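Local coordinates for aryl acylamidase (bacterium CSBL00001, PDB 4YJ6), which probably hydrolyses the amide bond of N-acylated arylamines, releasing an arylamine and a carboxylic acid, as a member of the amidase signature family, at residues Asn46-Lys51 / Ala168-Asp173; Met83-Ala88 / Trp93-Gly98. All coordinates share one frame; numbering follows the deposited sequence.

Contact 1. Residues Asn46-Lys51 / Ala168-Asp173; sequences NAVVYK and AALVAD
With its CG anti to the carbonyl carbon (chi1 -67°) and the chain then running straight to one methyl (chi2 -179°), Leu170 carries its forked tip off helix 165-172 to Ala47 and Val48. CG lies 3.8 Å from Ala47 CB, and CD2 fits between that methyl and Val48 CG2, while CD1 meets Val48 alone, reaching CG2 at 3.9 Å. Val48 offers this branch because its chi1 of 176° puts CG1 anti to the backbone N and leaves CG2 beside that nitrogen; the valine and leucine side chains cross at about a right angle. The packing joins the helix to the start of edge strand 48-51 of the small three-stranded mixed sheet, just after helix 27-45, where Asn46 leaves helical geometry with positive phi. Alanines suit the place where the two backbones come nearest: Ala47 and Ala169 have CA atoms 6.4 Å apart and CB atoms 4.1 Å apart. The contact across the two segments is wholly apolar, and the polar groups beside it are engaged by others. The carboxylate of Asp42 receives the backbone N-H groups of Ala47 and Val48, while Asp173, just past the helix, forms salt bridges with Arg41 and Arg493.

Contact 2. Residues Met83-Ala88 / Trp93-Gly98; sequences MKDLFA and WPSTLG
Asp85 grips Thr96 with both carboxylate oxygens, at the point where the chain leaves strand 80-84 through an inverse gamma turn centred on the aspartate. Its CG stands anti to the backbone N (chi1 -179°), which sends the carboxylate across to the returning loop. OD1 accepts the Thr96 N-H through its syn lone pair, 2.9 Å from N and nearly straight at 163°. OD2 takes the Thr96 hydroxyl, 2.6 Å from OG1 and also on the syn side though tilted from the carboxylate plane. Threonine suits this place because its OG1, lying between the backbone N and carbonyl carbon, serves the same acid as its own N-H; OG1 also accepts from Gly99 N. The two side chains cross at about a right angle, and the paired bonds, one from the backbone and one from the hydroxyl, should hold the carboxylate against rotation. Farther along, Leu97 CD2 sits over one face of the Phe87 ring in a CH-pi contact, 3.9 Å from the centroid. At the strand end, the selenium of selenomethionine Met83 meets the Trp93 six-membered ring obliquely, SE 3.9 Å from CE3; Trp93 NE1 itself bonds to Glu55. Gly98, with positive phi, gives its N-H weakly to Asp85 O. A water completes the join: it donates to Asp85 OD1 and accepts from Ala88 N and Leu97 N, and its oxygen lies 2.6 Å from Ser95 OG.

How the contacts relate
From the N terminus, helix 27-45 leads into residues 46-51, whose strand forms one edge of the three-stranded sheet. These residues open a long loop that contact 1 closes when residues 168-173, on helix 165-172, return to them; 117 residues separate the closest ends. Within that span falls contact 2, a short loop in which residues 93-98 fold back on the end of strand 80-84, the other edge strand. Strand 126-131 lies between the two edges and comes later in the chain. The contacts are therefore nested without crossing, and their centres lie about 13 Å apart. They also touch directly: Tyr50 CD1 packs 3.5 Å from Pro94 CG, and the Tyr50 ring meets Trp93 edge-to-face, while Val49 reaches Asp85.

Contact 1. Residues Asn46-Lys51 / Ala168-Asp173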
loop_
_atom_site.group_PDB
_atom_site.type_symbol
_atom_site.label_atom_id
_atom_site.label_comp_id
_atom_site.label_asym_id
_atom_site.label_seq_id
_atom_site.Cartn_x
_atom_site.Cartn_y
_atom_site.Cartn_z
ATOM N N ASN A 46 6.136 1.681 16.263
ATOM C CA ASN A 46 6.757 0.411 15.912
ATOM C C ASN A 46 6.587 0.148 14.419
ATOM O O ASN A 46 6.218 -0.953 14.011
ATOM C CB ASN A 46 6.184 -0.744 16.757
ATOM C CG ASN A 46 6.972 -2.046 16.639
ATOM O OD1 ASN A 46 8.216 -2.066 16.621
ATOM N ND2 ASN A 46 6.244 -3.167 16.588
ATOM N N ALA A 47 6.891 1.172 13.629
ATOM C CA ALA A 47 6.764 1.095 12.169
ATOM C C ALA A 47 8.083 0.695 11.495
ATOM O O ALA A 47 8.079 0.069 10.456
ATOM C CB ALA A 47 6.273 2.459 11.623
ATOM N N VAL A 48 9.213 1.064 12.092
ATOM C CA VAL A 48 10.520 0.823 11.462
ATOM C C VAL A 48 11.103 -0.500 11.924
ATOM O O VAL A 48 11.128 -0.783 13.121
ATOM C CB VAL A 48 11.479 2.007 11.769
ATOM C CG1 VAL A 48 12.895 1.737 11.216
ATOM C CG2 VAL A 48 10.908 3.303 11.221
ATOM N N VAL A 49 11.544 -1.330 10.985
ATOM C CA VAL A 49 12.131 -2.607 11.331
ATOM C C VAL A 49 13.612 -2.712 10.954
ATOM O O VAL A 49 14.296 -3.635 11.404
ATOM C CB VAL A 49 11.350 -3.790 10.705
ATOM C CG1 VAL A 49 9.921 -3.781 11.236
ATOM C CG2 VAL A 49 11.362 -3.725 9.159
ATOM N N TYR A 50 14.107 -1.793 10.138
ATOM C CA TYR A 50 15.555 -1.738 9.823
ATOM C C TYR A 50 15.924 -0.277 9.636
ATOM O O TYR A 50 15.179 0.470 8.981
ATOM C CB TYR A 50 15.877 -2.517 8.533
ATOM C CG TYR A 50 17.321 -2.368 8.097
ATOM C CD1 TYR A 50 18.347 -2.882 8.882
ATOM C CD2 TYR A 50 17.655 -1.735 6.886
ATOM C CE1 TYR A 50 19.666 -2.749 8.503
ATOM C CE2 TYR A 50 18.997 -1.613 6.491
ATOM C CZ TYR A 50 19.979 -2.131 7.313
ATOM O OH TYR A 50 21.308 -2.028 6.957
ATOM N N LYS A 51 17.067 0.136 10.193
ATOM C CA LYS A 51 17.525 1.504 10.055
ATOM C C LYS A 51 18.809 1.480 9.251
ATOM O O LYS A 51 19.739 0.723 9.585
ATOM C CB LYS A 51 17.765 2.119 11.442
ATOM C CG LYS A 51 16.473 2.244 12.237
ATOM C CD LYS A 51 16.693 2.547 13.732
ATOM C CE LYS A 51 15.335 2.719 14.437
ATOM N NZ LYS A 51 15.480 3.042 15.899
ATOM N N ALA A 168 2.410 3.274 6.094
ATOM C CA ALA A 168 1.335 4.215 6.309
ATOM C C ALA A 168 1.503 4.956 7.651
ATOM O O ALA A 168 1.238 6.135 7.720
ATOM C CB ALA A 168 -0.034 3.509 6.271
ATOM N N ALA A 169 1.921 4.248 8.695
ATOM C CA ALA A 169 2.042 4.851 10.022
ATOM C C ALA A 169 3.086 5.986 10.006
ATOM O O ALA A 169 2.855 7.069 10.530
ATOM C CB ALA A 169 2.416 3.771 11.079
ATOM N N LEU A 170 4.223 5.763 9.357
ATOM C CA LEU A 170 5.208 6.838 9.272
ATOM C C LEU A 170 4.673 8.054 8.537
ATOM O O LEU A 170 4.903 9.189 8.964
ATOM C CB LEU A 170 6.507 6.358 8.590
ATOM C CG LEU A 170 7.292 5.321 9.387
ATOM C CD1 LEU A 170 8.582 4.933 8.596
ATOM C CD2 LEU A 170 7.680 5.868 10.760
ATOM N N VAL A 171 3.954 7.837 7.430
ATOM C CA VAL A 171 3.418 8.945 6.665
ATOM C C VAL A 171 2.309 9.658 7.456
ATOM O O VAL A 171 2.258 10.880 7.456
ATOM C CB VAL A 171 2.893 8.452 5.286
ATOM C CG1 VAL A 171 2.155 9.581 4.510
ATOM C CG2 VAL A 171 4.117 7.904 4.485
ATOM N N ALA A 172 1.445 8.886 8.116
ATOM C CA ALA A 172 0.338 9.475 8.862
ATOM C C ALA A 172 0.821 10.260 10.076
ATOM O O ALA A 172 0.120 11.184 10.531
ATOM C CB ALA A 172 -0.669 8.393 9.291
ATOM N N ASP A 173 2.007 9.920 10.561
ATOM C CA ASP A 173 2.567 10.579 11.752
ATOM C C ASP A 173 3.497 11.716 11.339
ATOM O O ASP A 173 4.125 12.348 12.197
ATOM C CB ASP A 173 3.300 9.564 12.634
ATOM C CG ASP A 173 3.420 10.020 14.096
ATOM O OD1 ASP A 173 2.439 10.560 14.621
ATOM O OD2 ASP A 173 4.496 9.834 14.706
#

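Contact 2. Residues Met83-Ala88 / Trp93-Gly98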
loop_
_atom_site.group_PDB
_atom_site.type_symbol
_atom_site.label_atom_id
_atom_site.label_comp_id
_atom_site.label_asym_id
_atom_site.label_seq_id
_atom_site.Cartn_x
_atom_site.Cartn_y
_atom_site.Cartn_z
HETATM N N MSE A 83 11.479 1.877 2.555
HETATM C CA MSE A 83 10.851 0.830 1.711
HETATM C C MSE A 83 10.202 -0.149 2.690
HETATM O O MSE A 83 10.398 -0.061 3.934
HETATM C CB MSE A 83 11.896 0.115 0.852
HETATM C CG MSE A 83 12.810 -0.694 1.753
HETATM SE SE MSE A 83 14.004 -1.748 0.710
HETATM C CE MSE A 83 12.761 -2.899 -0.255
ATOM N N LYS A 84 9.443 -1.084 2.134
ATOM C CA LYS A 84 8.710 -2.072 2.947
ATOM C C LYS A 84 9.459 -3.402 3.052
ATOM O O LYS A 84 9.950 -3.939 2.041
ATOM C CB LYS A 84 7.358 -2.302 2.276
ATOM C CG LYS A 84 6.482 -3.389 2.950
ATOM C CD LYS A 84 5.130 -3.390 2.225
ATOM C CE LYS A 84 4.298 -4.576 2.682
ATOM N NZ LYS A 84 2.992 -4.583 1.990
ATOM N N ASP A 85 9.488 -3.974 4.255
ATOM C CA ASP A 85 10.122 -5.269 4.474
ATOM C C ASP A 85 9.180 -6.450 4.115
ATOM O O ASP A 85 8.779 -7.230 4.986
ATOM C CB ASP A 85 10.554 -5.349 5.962
ATOM C CG ASP A 85 11.253 -6.658 6.299
ATOM O OD1 ASP A 85 11.739 -7.335 5.360
ATOM O OD2 ASP A 85 11.345 -6.968 7.527
ATOM N N LEU A 86 8.848 -6.597 2.832
ATOM C CA LEU A 86 8.065 -7.738 2.371
ATOM C C LEU A 86 8.575 -8.054 0.967
ATOM O O LEU A 86 8.348 -7.275 0.038
ATOM C CB LEU A 86 6.550 -7.416 2.355
ATOM C CG LEU A 86 5.708 -8.561 1.777
ATOM C CD1 LEU A 86 5.885 -9.861 2.617
ATOM C CD2 LEU A 86 4.226 -8.149 1.739
ATOM N N PHE A 87 9.321 -9.161 0.854
ATOM C CA PHE A 87 10.097 -9.462 -0.348
ATOM C C PHE A 87 10.995 -8.279 -0.728
ATOM O O PHE A 87 11.243 -8.015 -1.905
ATOM C CB PHE A 87 9.187 -9.896 -1.489
ATOM C CG PHE A 87 8.472 -11.186 -1.191
ATOM C CD1 PHE A 87 9.144 -12.409 -1.335
ATOM C CD2 PHE A 87 7.169 -11.181 -0.708
ATOM C CE1 PHE A 87 8.513 -13.602 -1.047
ATOM C CE2 PHE A 87 6.516 -12.387 -0.413
ATOM C CZ PHE A 87 7.178 -13.586 -0.585
ATOM N N ALA A 88 11.485 -7.584 0.290
ATOM C CA ALA A 88 12.445 -6.495 0.070
ATOM C C ALA A 88 13.641 -7.044 -0.696
ATOM O O ALA A 88 14.148 -8.102 -0.349
ATOM C CB ALA A 88 12.901 -5.924 1.405
ATOM N N TRP A 93 20.835 -5.214 2.364
ATOM C CA TRP A 93 19.802 -4.943 3.353
ATOM C C TRP A 93 19.090 -6.239 3.753
ATOM O O TRP A 93 19.109 -7.224 3.014
ATOM C CB TRP A 93 18.758 -3.980 2.779
ATOM C CG TRP A 93 19.222 -2.543 2.688
ATOM C CD1 TRP A 93 20.504 -2.080 2.465
ATOM C CD2 TRP A 93 18.399 -1.397 2.837
ATOM N NE1 TRP A 93 20.508 -0.687 2.463
ATOM C CE2 TRP A 93 19.226 -0.250 2.693
ATOM C CE3 TRP A 93 17.030 -1.221 3.075
ATOM C CZ2 TRP A 93 18.722 1.050 2.773
ATOM C CZ3 TRP A 93 16.524 0.081 3.170
ATOM C CH2 TRP A 93 17.370 1.202 2.999
ATOM N N PRO A 94 18.476 -6.240 4.932
ATOM C CA PRO A 94 17.789 -7.472 5.342
ATOM C C PRO A 94 16.514 -7.670 4.554
ATOM O O PRO A 94 16.069 -6.782 3.821
ATOM C CB PRO A 94 17.490 -7.251 6.834
ATOM C CG PRO A 94 17.612 -5.800 7.066
ATOM C CD PRO A 94 18.470 -5.204 5.984
ATOM N N SER A 95 15.945 -8.855 4.680
ATOM C CA SER A 95 14.617 -9.121 4.135
ATOM C C SER A 95 14.011 -10.248 4.953
ATOM O O SER A 95 14.434 -11.385 4.821
ATOM C CB SER A 95 14.735 -9.536 2.663
ATOM O OG SER A 95 13.421 -9.845 2.147
ATOM N N THR A 96 13.028 -9.941 5.796
ATOM C CA THR A 96 12.482 -10.961 6.686
ATOM C C THR A 96 11.098 -11.436 6.274
ATOM O O THR A 96 10.490 -12.221 6.998
ATOM C CB THR A 96 12.426 -10.470 8.151
ATOM O OG1 THR A 96 11.399 -9.487 8.329
ATOM C CG2 THR A 96 13.774 -9.872 8.577
ATOM N N LEU A 97 10.608 -10.969 5.121
ATOM C CA LEU A 97 9.260 -11.327 4.632
ATOM C C LEU A 97 8.220 -11.060 5.709
ATOM O O LEU A 97 7.332 -11.889 5.967
ATOM C CB LEU A 97 9.213 -12.800 4.197
ATOM C CG LEU A 97 10.337 -13.196 3.218
ATOM C CD1 LEU A 97 10.173 -14.665 2.728
ATOM C CD2 LEU A 97 10.365 -12.235 2.037
ATOM N N GLY A 98 8.296 -9.881 6.323
ATOM C CA GLY A 98 7.284 -9.498 7.294
ATOM C C GLY A 98 7.463 -10.136 8.666
ATOM O O GLY A 98 6.497 -10.576 9.303
HETATM O O HOH W 1 11.213 -8.753 3.078
#